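Local coordinates for protein Mannose/sialic acid-binding lectin (Polygonatum cyrtonema, PDB 3A0E) that probably binds carbohydrate as a bulb-type lectin and holds alpha-D-mannopyranose in this two-chain assembly, at residues L4-S9 with E82-L87; L16-S21 with L87-D92; D29-L34 with V41-T46. All coordinates share one frame; numbering follows the deposited sequence.

Contact 1. Residues L4-S9 with E82-L87; sequences LSSPNS and EDHYVL. With MAN (alpha-D-mannopyranose), chain B; MAN (alpha-D-mannopyranose), chain C; SO4 (sulfate ion), chain D.
The imidazole edge of His84 meets Ser6, with CD2 3.6 Å from Ser6 O and close to the ring plane. Also at the rim, His84 NE2 donates 3.0 Å to O4 of a sulfate, probably from the crystallisation liquor, which Asn59 holds as well. Over one face, toward its rim, lie C3 of the chain C mannose and O3 of the chain B mannose, which are 1,3-linked. Strands 3-5 and 86-89 pair antiparallel in a three-stranded sheet of the beta-prism II fold, strand 3-5 at its border within this chain, and Leu4 and Leu87 exchange two backbone hydrogen bonds. Beyond the ladder Ser6 keeps the two segments joined: its N bonds to Tyr85 O, and its OG, between N and C at chi1 66°, accepts Tyr85 N at 2.8 Å almost straight (174°) while also bonding to Asn59. Ser5 OG and Val86 CG2, 3.7 Å apart, share the face turned to the second subunit, whose Gln90 bonds to Ser5 OG and whose Tyr98 packs on both. That subunit also hydrogen-bonds the sugar through Asp92, Asn94, Gln90 and Tyr98. Water 1 donates to Ser6 O at 2.7 Å and lies 2.8 Å from chain C mannose O3.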
loop_
_atom_site.group_PDB
_atom_site.type_symbol
_atom_site.label_atom_id
_atom_site.label_comp_id
_atom_site.label_asym_id
_atom_site.label_seq_id
_atom_site.Cartn_x
_atom_site.Cartn_y
_atom_site.Cartn_z
ATOM N N LEU A 4 0.952 5.590 -0.825
ATOM C CA LEU A 4 1.880 6.696 -0.631
ATOM C C LEU A 4 2.738 6.301 0.564
ATOM O O LEU A 4 2.226 6.140 1.669
ATOM C CB LEU A 4 1.139 8.000 -0.318
ATOM C CG LEU A 4 2.037 9.203 0.024
ATOM C CD1 LEU A 4 2.799 9.666 -1.224
ATOM C CD2 LEU A 4 1.179 10.342 0.563
ATOM N N SER A 5 4.037 6.135 0.342
ATOM C CA SER A 5 4.938 5.745 1.417
ATOM C C SER A 5 5.665 6.945 2.014
ATOM O O SER A 5 6.112 7.835 1.290
ATOM C CB SER A 5 5.960 4.729 0.896
ATOM O OG SER A 5 5.312 3.559 0.426
ATOM N N SER A 6 5.778 6.966 3.339
ATOM C CA SER A 6 6.469 8.061 4.016
ATOM C C SER A 6 7.920 8.054 3.546
ATOM O O SER A 6 8.467 6.999 3.214
ATOM C CB SER A 6 6.413 7.875 5.539
ATOM O OG SER A 6 7.145 6.731 5.948
ATOM N N PRO A 7 8.570 9.227 3.519
ATOM C CA PRO A 7 8.048 10.544 3.896
ATOM C C PRO A 7 7.547 11.334 2.685
ATOM O O PRO A 7 7.533 12.568 2.698
ATOM C CB PRO A 7 9.262 11.200 4.531
ATOM C CG PRO A 7 10.360 10.758 3.590
ATOM C CD PRO A 7 10.030 9.285 3.308
ATOM N N ASN A 8 7.124 10.619 1.649
ATOM C CA ASN A 8 6.667 11.243 0.414
ATOM C C ASN A 8 5.335 11.974 0.471
ATOM O O ASN A 8 4.557 11.818 1.411
ATOM C CB ASN A 8 6.640 10.200 -0.702
ATOM C CG ASN A 8 8.009 9.604 -0.954
ATOM O OD1 ASN A 8 8.960 10.327 -1.245
ATOM N ND2 ASN A 8 8.120 8.284 -0.833
ATOM N N SER A 9 5.083 12.770 -0.563
ATOM C CA SER A 9 3.863 13.556 -0.653
ATOM C C SER A 9 3.069 13.289 -1.922
ATOM O O SER A 9 3.609 12.829 -2.928
ATOM C CB SER A 9 4.195 15.056 -0.617
ATOM O OG SER A 9 4.785 15.440 0.609
ATOM N N GLU A 82 9.556 6.539 15.170
ATOM C CA GLU A 82 10.258 6.945 13.959
ATOM C C GLU A 82 10.628 5.676 13.188
ATOM O O GLU A 82 11.363 4.827 13.691
ATOM C CB GLU A 82 11.517 7.729 14.338
ATOM C CG GLU A 82 12.196 8.450 13.191
ATOM C CD GLU A 82 11.252 9.359 12.424
ATOM O OE1 GLU A 82 10.397 10.015 13.059
ATOM O OE2 GLU A 82 11.376 9.423 11.184
ATOM N N ASP A 83 10.117 5.550 11.968
ATOM C CA ASP A 83 10.368 4.366 11.148
ATOM C C ASP A 83 9.878 4.732 9.745
ATOM O O ASP A 83 10.290 5.749 9.190
ATOM C CB ASP A 83 9.562 3.198 11.734
ATOM C CG ASP A 83 10.058 1.842 11.279
ATOM O OD1 ASP A 83 9.720 1.419 10.155
ATOM O OD2 ASP A 83 10.791 1.195 12.056
ATOM N N HIS A 84 9.016 3.899 9.171
ATOM C CA HIS A 84 8.425 4.188 7.867
ATOM C C HIS A 84 6.991 3.689 7.873
ATOM O O HIS A 84 6.674 2.679 8.504
ATOM C CB HIS A 84 9.210 3.546 6.719
ATOM C CG HIS A 84 10.469 4.279 6.375
ATOM N ND1 HIS A 84 11.692 3.948 6.915
ATOM C CD2 HIS A 84 10.682 5.369 5.600
ATOM C CE1 HIS A 84 12.604 4.804 6.491
ATOM N NE2 HIS A 84 12.017 5.678 5.692
ATOM N N TYR A 85 6.122 4.421 7.189
ATOM C CA TYR A 85 4.711 4.072 7.133
ATOM C C TYR A 85 4.184 4.199 5.714
ATOM O O TYR A 85 4.868 4.720 4.830
ATOM C CB TYR A 85 3.910 4.987 8.065
ATOM C CG TYR A 85 4.305 4.871 9.525
ATOM C CD1 TYR A 85 5.508 5.407 9.989
ATOM C CD2 TYR A 85 3.494 4.193 10.432
ATOM C CE1 TYR A 85 5.897 5.267 11.324
ATOM C CE2 TYR A 85 3.872 4.044 11.770
ATOM C CZ TYR A 85 5.074 4.584 12.206
ATOM O OH TYR A 85 5.452 4.438 13.519
ATOM N N VAL A 86 2.965 3.719 5.500
ATOM C CA VAL A 86 2.350 3.800 4.187
ATOM C C VAL A 86 0.866 4.119 4.311
ATOM O O VAL A 86 0.209 3.713 5.272
ATOM C CB VAL A 86 2.514 2.474 3.395
ATOM C CG1 VAL A 86 1.691 1.362 4.044
ATOM C CG2 VAL A 86 2.086 2.681 1.941
ATOM N N LEU A 87 0.362 4.877 3.342
ATOM C CA LEU A 87 -1.048 5.251 3.266
ATOM C C LEU A 87 -1.574 4.471 2.072
ATOM O O LEU A 87 -1.001 4.550 0.987
ATOM C CB LEU A 87 -1.200 6.747 2.987
ATOM C CG LEU A 87 -2.644 7.186 2.720
ATOM C CD1 LEU A 87 -3.466 7.016 3.995
ATOM C CD2 LEU A 87 -2.670 8.636 2.256
HETATM C C1 MAN B . 16.995 1.741 5.323
HETATM C C2 MAN B . 15.485 1.798 4.982
HETATM C C3 MAN B . 15.280 2.798 3.818
HETATM C C4 MAN B . 15.805 4.175 4.267
HETATM C C5 MAN B . 17.303 4.038 4.625
HETATM C C6 MAN B . 17.827 5.405 5.086
HETATM O O1 MAN B . 17.742 1.279 4.191
HETATM O O2 MAN B . 14.748 2.245 6.126
HETATM O O3 MAN B . 13.882 2.912 3.491
HETATM O O4 MAN B . 15.635 5.110 3.198
HETATM O O5 MAN B . 17.470 3.073 5.712
HETATM O O6 MAN B . 19.214 5.295 5.420
HETATM C C1 MAN C . 13.533 1.978 2.450
HETATM C C2 MAN C . 12.287 2.520 1.699
HETATM C C3 MAN C . 11.131 2.638 2.726
HETATM C C4 MAN C . 10.865 1.251 3.334
HETATM C C5 MAN C . 12.158 0.749 4.014
HETATM C C6 MAN C . 11.904 -0.648 4.598
HETATM O O2 MAN C . 11.925 1.604 0.655
HETATM O O3 MAN C . 9.945 3.121 2.076
HETATM O O4 MAN C . 9.812 1.351 4.302
HETATM O O5 MAN C . 13.239 0.666 3.034
HETATM O O6 MAN C . 13.089 -1.135 5.228
HETATM S S SO4 D . 14.400 8.168 4.940
HETATM O O1 SO4 D . 14.664 6.930 5.692
HETATM O O2 SO4 D . 14.844 9.319 5.748
HETATM O O3 SO4 D . 15.140 8.135 3.667
HETATM O O4 SO4 D . 12.957 8.288 4.663
HETATM O O HOH W 1 7.922 4.412 3.612
#

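Contact 2. Residues L16-S21 with L87-D92; sequences LEVGPS and LVLQQD. With MAN (alpha-D-mannopyranose), chain E; SO4 (sulfate ion), chain F.
Val18 and Leu89 cross at a slant where two sheets of the beta-prism II fold meet: strand 15-18 belongs to one and strand 86-89 to another, their axes 7.4 Å apart and inclined at 39°. No hydrogen bond spans the two segments; aliphatic side chains meet one another and two backbone carbonyls. Val18 divides its branches: CG2 touches Leu89 CG at 3.7 Å and presses on the Leu89 carbonyl, whose O accepts from Asn2, whereas CG1 reaches the backbone of Gln91 at its CA, 3.8 Å away. With CG anti to its own N (chi1 163°), Leu89 sends CD2 to 3.5 Å from Leu16 O. Deeper in, Leu16 meets Leu89 CB to CB at 4.3 Å, and its CD1 edges toward Leu87. Polar bonds lie away from this seam. Gly19 N bonds to a sulfate, probably from the crystallisation liquor, that Val1 of the second subunit also holds. At the other segment's far end, Gln90 and Asp92 begin the QxDxNxVxY mannose-binding motif of bulb lectins, which Asn94, Val96 and Tyr98 complete. Gln90 OE1 is engaged by Tyr98 and by Ser5 of the second subunit, and its NE2 reaches mannose O3 at 3.1 Å. The same NE2 donates at 3.0 Å to the syn side of Asp92 OD1, in its own amide plane but well out of the carboxylate plane; mannose O2 donates to Asp92 OD2 at 2.6 Å.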
loop_
_atom_site.group_PDB
_atom_site.type_symbol
_atom_site.label_atom_id
_atom_site.label_comp_id
_atom_site.label_asym_id
_atom_site.label_seq_id
_atom_site.Cartn_x
_atom_site.Cartn_y
_atom_site.Cartn_z
ATOM N N LEU A 16 -4.488 8.742 -5.750
ATOM C CA LEU A 16 -4.179 7.337 -5.534
ATOM C C LEU A 16 -5.432 6.747 -6.156
ATOM O O LEU A 16 -6.525 7.298 -5.985
ATOM C CB LEU A 16 -4.116 6.985 -4.047
ATOM C CG LEU A 16 -2.954 7.608 -3.274
ATOM C CD1 LEU A 16 -2.858 6.956 -1.899
ATOM C CD2 LEU A 16 -1.656 7.411 -4.050
ATOM N N GLU A 17 -5.294 5.652 -6.891
ATOM C CA GLU A 17 -6.457 5.070 -7.537
ATOM C C GLU A 17 -6.473 3.556 -7.528
ATOM O O GLU A 17 -5.433 2.900 -7.620
ATOM C CB GLU A 17 -6.552 5.570 -8.985
ATOM C CG GLU A 17 -6.766 7.075 -9.109
ATOM C CD GLU A 17 -6.642 7.585 -10.536
ATOM O OE1 GLU A 17 -6.826 8.805 -10.748
ATOM O OE2 GLU A 17 -6.357 6.773 -11.445
ATOM N N VAL A 18 -7.680 3.020 -7.397
ATOM C CA VAL A 18 -7.934 1.589 -7.406
ATOM C C VAL A 18 -9.099 1.474 -8.370
ATOM O O VAL A 18 -10.247 1.714 -8.002
ATOM C CB VAL A 18 -8.360 1.065 -6.019
ATOM C CG1 VAL A 18 -8.868 -0.368 -6.135
ATOM C CG2 VAL A 18 -7.187 1.117 -5.069
ATOM N N GLY A 19 -8.782 1.148 -9.618
ATOM C CA GLY A 19 -9.797 1.035 -10.643
ATOM C C GLY A 19 -10.928 0.105 -10.264
ATOM O O GLY A 19 -10.762 -0.769 -9.414
ATOM N N PRO A 20 -12.099 0.275 -10.890
ATOM C CA PRO A 20 -12.293 1.316 -11.900
ATOM C C PRO A 20 -13.076 2.507 -11.357
ATOM O O PRO A 20 -13.404 3.431 -12.101
ATOM C CB PRO A 20 -13.077 0.583 -12.971
ATOM C CG PRO A 20 -14.027 -0.223 -12.130
ATOM C CD PRO A 20 -13.138 -0.765 -11.011
ATOM N N SER A 21 -13.358 2.502 -10.059
ATOM C CA SER A 21 -14.167 3.570 -9.484
ATOM C C SER A 21 -13.606 4.382 -8.326
ATOM O O SER A 21 -14.154 5.431 -8.002
ATOM C CB SER A 21 -15.516 2.988 -9.051
ATOM O OG SER A 21 -16.139 2.299 -10.120
ATOM N N LEU A 87 0.362 4.877 3.342
ATOM C CA LEU A 87 -1.048 5.251 3.266
ATOM C C LEU A 87 -1.574 4.471 2.072
ATOM O O LEU A 87 -1.001 4.550 0.987
ATOM C CB LEU A 87 -1.200 6.747 2.987
ATOM C CG LEU A 87 -2.644 7.186 2.720
ATOM C CD1 LEU A 87 -3.466 7.016 3.995
ATOM C CD2 LEU A 87 -2.670 8.636 2.256
ATOM N N VAL A 88 -2.669 3.742 2.255
ATOM C CA VAL A 88 -3.199 2.932 1.171
ATOM C C VAL A 88 -4.695 3.046 0.898
ATOM O O VAL A 88 -5.519 2.964 1.813
ATOM C CB VAL A 88 -2.895 1.434 1.425
ATOM C CG1 VAL A 88 -3.408 0.588 0.273
ATOM C CG2 VAL A 88 -1.397 1.229 1.624
ATOM N N LEU A 89 -5.034 3.255 -0.369
ATOM C CA LEU A 89 -6.431 3.288 -0.792
ATOM C C LEU A 89 -6.655 1.824 -1.171
ATOM O O LEU A 89 -6.107 1.342 -2.162
ATOM C CB LEU A 89 -6.618 4.182 -2.020
ATOM C CG LEU A 89 -7.935 3.962 -2.773
ATOM C CD1 LEU A 89 -9.119 4.134 -1.822
ATOM C CD2 LEU A 89 -8.019 4.935 -3.945
ATOM N N GLN A 90 -7.449 1.117 -0.376
ATOM C CA GLN A 90 -7.686 -0.303 -0.609
ATOM C C GLN A 90 -8.827 -0.656 -1.550
ATOM O O GLN A 90 -9.722 0.152 -1.805
ATOM C CB GLN A 90 -7.897 -1.001 0.736
ATOM C CG GLN A 90 -6.698 -0.879 1.662
ATOM C CD GLN A 90 -6.898 -1.574 2.992
ATOM O OE1 GLN A 90 -5.935 -1.858 3.698
ATOM N NE2 GLN A 90 -8.151 -1.840 3.346
ATOM N N GLN A 91 -8.788 -1.878 -2.070
ATOM C CA GLN A 91 -9.836 -2.330 -2.970
ATOM C C GLN A 91 -11.178 -2.419 -2.254
ATOM O O GLN A 91 -12.213 -2.409 -2.905
ATOM C CB GLN A 91 -9.482 -3.679 -3.604
ATOM C CG GLN A 91 -8.703 -4.626 -2.720
ATOM C CD GLN A 91 -7.239 -4.247 -2.617
ATOM O OE1 GLN A 91 -6.878 -3.281 -1.944
ATOM N NE2 GLN A 91 -6.385 -5.003 -3.298
ATOM N N ASP A 92 -11.165 -2.501 -0.922
ATOM C CA ASP A 92 -12.419 -2.554 -0.165
ATOM C C ASP A 92 -12.898 -1.130 0.142
ATOM O O ASP A 92 -13.826 -0.920 0.926
ATOM C CB ASP A 92 -12.250 -3.369 1.131
ATOM C CG ASP A 92 -11.379 -2.675 2.173
ATOM O OD1 ASP A 92 -10.737 -1.651 1.866
ATOM O OD2 ASP A 92 -11.331 -3.172 3.317
HETATM C C1 MAN E . -11.109 -2.883 7.829
HETATM C C2 MAN E . -10.347 -3.244 6.526
HETATM C C3 MAN E . -8.861 -3.486 6.899
HETATM C C4 MAN E . -8.300 -2.210 7.546
HETATM C C5 MAN E . -9.137 -1.877 8.802
HETATM C C6 MAN E . -8.595 -0.588 9.435
HETATM O O2 MAN E . -10.451 -2.155 5.598
HETATM O O3 MAN E . -8.106 -3.808 5.721
HETATM O O4 MAN E . -6.932 -2.427 7.916
HETATM O O5 MAN E . -10.536 -1.677 8.431
HETATM O O6 MAN E . -9.359 -0.259 10.595
HETATM S S SO4 F . -5.460 -0.282 -10.957
HETATM O O1 SO4 F . -6.297 0.831 -10.480
HETATM O O2 SO4 F . -4.042 0.122 -10.913
HETATM O O3 SO4 F . -5.664 -1.459 -10.095
HETATM O O4 SO4 F . -5.835 -0.618 -12.342
#

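Contact 3. Residues D29-L34 with V41-T46; sequences DCNFVL and VWASNT. With SO4 (sulfate ion), chain G.
Thr46 OG1 donates to Cys30 O at 2.6 Å and in turn accepts from Ser44 OG at 2.8 Å; Ser44 OG itself accepts Phe32 N at 3.1 Å. The chain of bonds starts at Phe32 N, crosses to the two hydroxyls of 41-46 and returns to Cys30 O on the first segment. Both hydroxyls stand between their own N and carbonyl carbon (chi1 54° for Ser44, 50° for Thr46), a position that directs them at the facing backbone. This polar network closes the open end of an antiparallel beta hairpin, 32-36 with 39-43, in the beta-prism II fold. Asn31 adds a further clasp: its OD1 accepts Thr46 N at 3.0 Å from well above the amide plane, while its ND2 faces outward to water 2 and a sulfate, probably from the crystallisation liquor. An Asx turn, Asp29 OD1 to Asn31 N, shapes the loop before it; OD1 is also bonded by Gln27. Within the strands proper, Leu34 N bonds to Trp42 O and Val41 N to Leu34 O, nearly straight. Phe32 and Trp42 meet obliquely, planes at 85°, with Phe32 CD2 at the indole edge, 3.5 Å from Trp42 CZ3. Leu34 CG rests on Val41 CG2 at 3.7 Å, and on the other face Val33 CG2 meets Ala43 CB at 3.8 Å. The hairpin is flanked by strand 22-26, whose Leu24 touches Phe32 and Leu34; Ile65 of strand 63-66 lies against Phe32, Ser44 and Thr46, and Ile73 and Trp74 of strand 72-75 cover Thr46, beside the Cys30-Cys53 disulfide.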
loop_
_atom_site.group_PDB
_atom_site.type_symbol
_atom_site.label_atom_id
_atom_site.label_comp_id
_atom_site.label_asym_id
_atom_site.label_seq_id
_atom_site.Cartn_x
_atom_site.Cartn_y
_atom_site.Cartn_z
ATOM N N ASP A 29 -7.980 22.762 -4.712
ATOM C CA ASP A 29 -8.626 23.688 -3.785
ATOM C C ASP A 29 -8.340 23.286 -2.341
ATOM O O ASP A 29 -9.010 23.732 -1.407
ATOM C CB ASP A 29 -10.139 23.770 -4.057
ATOM C CG ASP A 29 -10.907 22.563 -3.551
ATOM O OD1 ASP A 29 -10.296 21.496 -3.317
ATOM O OD2 ASP A 29 -12.145 22.690 -3.401
ATOM N N CYS A 30 -7.329 22.432 -2.187
ATOM C CA CYS A 30 -6.846 21.950 -0.894
ATOM C C CYS A 30 -7.658 20.869 -0.187
ATOM O O CYS A 30 -7.318 20.464 0.927
ATOM C CB CYS A 30 -6.642 23.135 0.052
ATOM S SG CYS A 30 -5.233 22.954 1.194
ATOM N N ASN A 31 -8.726 20.392 -0.813
ATOM C CA ASN A 31 -9.521 19.343 -0.190
ATOM C C ASN A 31 -8.923 17.992 -0.596
ATOM O O ASN A 31 -8.480 17.815 -1.731
ATOM C CB ASN A 31 -10.984 19.435 -0.644
ATOM C CG ASN A 31 -11.946 18.787 0.344
ATOM O OD1 ASN A 31 -11.534 18.257 1.375
ATOM N ND2 ASN A 31 -13.237 18.839 0.034
ATOM N N PHE A 32 -8.887 17.059 0.349
ATOM C CA PHE A 32 -8.364 15.709 0.123
ATOM C C PHE A 32 -9.616 14.842 0.101
ATOM O O PHE A 32 -10.215 14.588 1.142
ATOM C CB PHE A 32 -7.440 15.320 1.280
ATOM C CG PHE A 32 -6.849 13.946 1.156
ATOM C CD1 PHE A 32 -6.302 13.513 -0.045
ATOM C CD2 PHE A 32 -6.798 13.100 2.260
ATOM C CE1 PHE A 32 -5.709 12.255 -0.147
ATOM C CE2 PHE A 32 -6.208 11.842 2.168
ATOM C CZ PHE A 32 -5.665 11.421 0.963
ATOM N N VAL A 33 -10.001 14.380 -1.084
ATOM C CA VAL A 33 -11.248 13.639 -1.229
ATOM C C VAL A 33 -11.208 12.258 -1.876
ATOM O O VAL A 33 -10.463 12.019 -2.822
ATOM C CB VAL A 33 -12.252 14.488 -2.039
ATOM C CG1 VAL A 33 -13.645 13.884 -1.963
ATOM C CG2 VAL A 33 -12.242 15.929 -1.531
ATOM N N LEU A 34 -12.043 11.362 -1.358
ATOM C CA LEU A 34 -12.168 10.015 -1.898
ATOM C C LEU A 34 -13.472 9.962 -2.685
ATOM O O LEU A 34 -14.549 10.157 -2.121
ATOM C CB LEU A 34 -12.217 8.971 -0.777
ATOM C CG LEU A 34 -12.595 7.551 -1.227
ATOM C CD1 LEU A 34 -11.622 7.064 -2.292
ATOM C CD2 LEU A 34 -12.592 6.607 -0.029
ATOM N N VAL A 41 -17.211 10.205 -0.968
ATOM C CA VAL A 41 -17.643 9.391 0.162
ATOM C C VAL A 41 -16.815 9.626 1.419
ATOM O O VAL A 41 -17.131 9.100 2.486
ATOM C CB VAL A 41 -17.632 7.893 -0.194
ATOM C CG1 VAL A 41 -18.635 7.628 -1.305
ATOM C CG2 VAL A 41 -16.240 7.460 -0.624
ATOM N N TRP A 42 -15.752 10.414 1.284
ATOM C CA TRP A 42 -14.893 10.764 2.411
ATOM C C TRP A 42 -14.001 11.930 2.024
ATOM O O TRP A 42 -13.594 12.051 0.871
ATOM C CB TRP A 42 -13.998 9.598 2.846
ATOM C CG TRP A 42 -13.173 9.970 4.055
ATOM C CD1 TRP A 42 -13.540 9.852 5.368
ATOM C CD2 TRP A 42 -11.903 10.639 4.056
ATOM N NE1 TRP A 42 -12.585 10.411 6.182
ATOM C CE2 TRP A 42 -11.570 10.901 5.404
ATOM C CE3 TRP A 42 -11.019 11.047 3.047
ATOM C CZ2 TRP A 42 -10.388 11.555 5.771
ATOM C CZ3 TRP A 42 -9.842 11.699 3.412
ATOM C CH2 TRP A 42 -9.539 11.946 4.765
ATOM N N ALA A 43 -13.690 12.783 2.991
ATOM C CA ALA A 43 -12.832 13.925 2.718
ATOM C C ALA A 43 -12.295 14.549 3.995
ATOM O O ALA A 43 -12.825 14.327 5.086
ATOM C CB ALA A 43 -13.602 14.976 1.912
ATOM N N SER A 44 -11.230 15.325 3.845
ATOM C CA SER A 44 -10.629 16.028 4.965
ATOM C C SER A 44 -11.477 17.279 5.220
ATOM O O SER A 44 -11.362 17.922 6.268
ATOM C CB SER A 44 -9.196 16.432 4.618
ATOM O OG SER A 44 -9.162 17.170 3.406
ATOM N N ASN A 45 -12.326 17.613 4.248
ATOM C CA ASN A 45 -13.202 18.781 4.344
ATOM C C ASN A 45 -12.369 20.054 4.464
ATOM O O ASN A 45 -12.634 20.904 5.314
ATOM C CB ASN A 45 -14.123 18.653 5.565
ATOM C CG ASN A 45 -14.978 17.398 5.531
ATOM O OD1 ASN A 45 -15.352 16.861 6.576
ATOM N ND2 ASN A 45 -15.304 16.931 4.332
ATOM N N THR A 46 -11.363 20.183 3.607
ATOM C CA THR A 46 -10.492 21.350 3.636
ATOM C C THR A 46 -10.537 22.145 2.336
ATOM O O THR A 46 -9.629 22.927 2.039
ATOM C CB THR A 46 -9.035 20.932 3.935
ATOM O OG1 THR A 46 -8.647 19.867 3.058
ATOM C CG2 THR A 46 -8.909 20.465 5.380
HETATM S S SO4 G . -14.709 20.353 -3.017
HETATM O O1 SO4 G . -14.549 19.882 -4.399
HETATM O O2 SO4 G . -15.345 19.298 -2.208
HETATM O O3 SO4 G . -13.390 20.674 -2.443
HETATM O O4 SO4 G . -15.546 21.569 -3.008
HETATM O O HOH W 2 -15.417 17.807 1.745
#

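How the contacts relate
Contacts 1 and 2 both use strand 86-89 and share Leu87, but contact 1 is an in-sheet pairing held by hydrogen bonds, whereas contact 2 packs two sheets together through aliphatic side chains, with no hydrogen bond between the segments. Contact 3 is again an in-sheet pairing, in the same sheet as strand 15-18, with side-chain polar bonds added at its loop end. Contact 1 is the buried one; contacts 2 and 3 run from the core to the surface. They meet in the prism interior, where Leu87 CD2 lies 4.3 Å from Phe32 CZ and Leu89 CD1 3.9 Å from Leu34 CD1. Across the dimer, the Gln90-Asp92 motif of one subunit holds sugar beside His84 of the other.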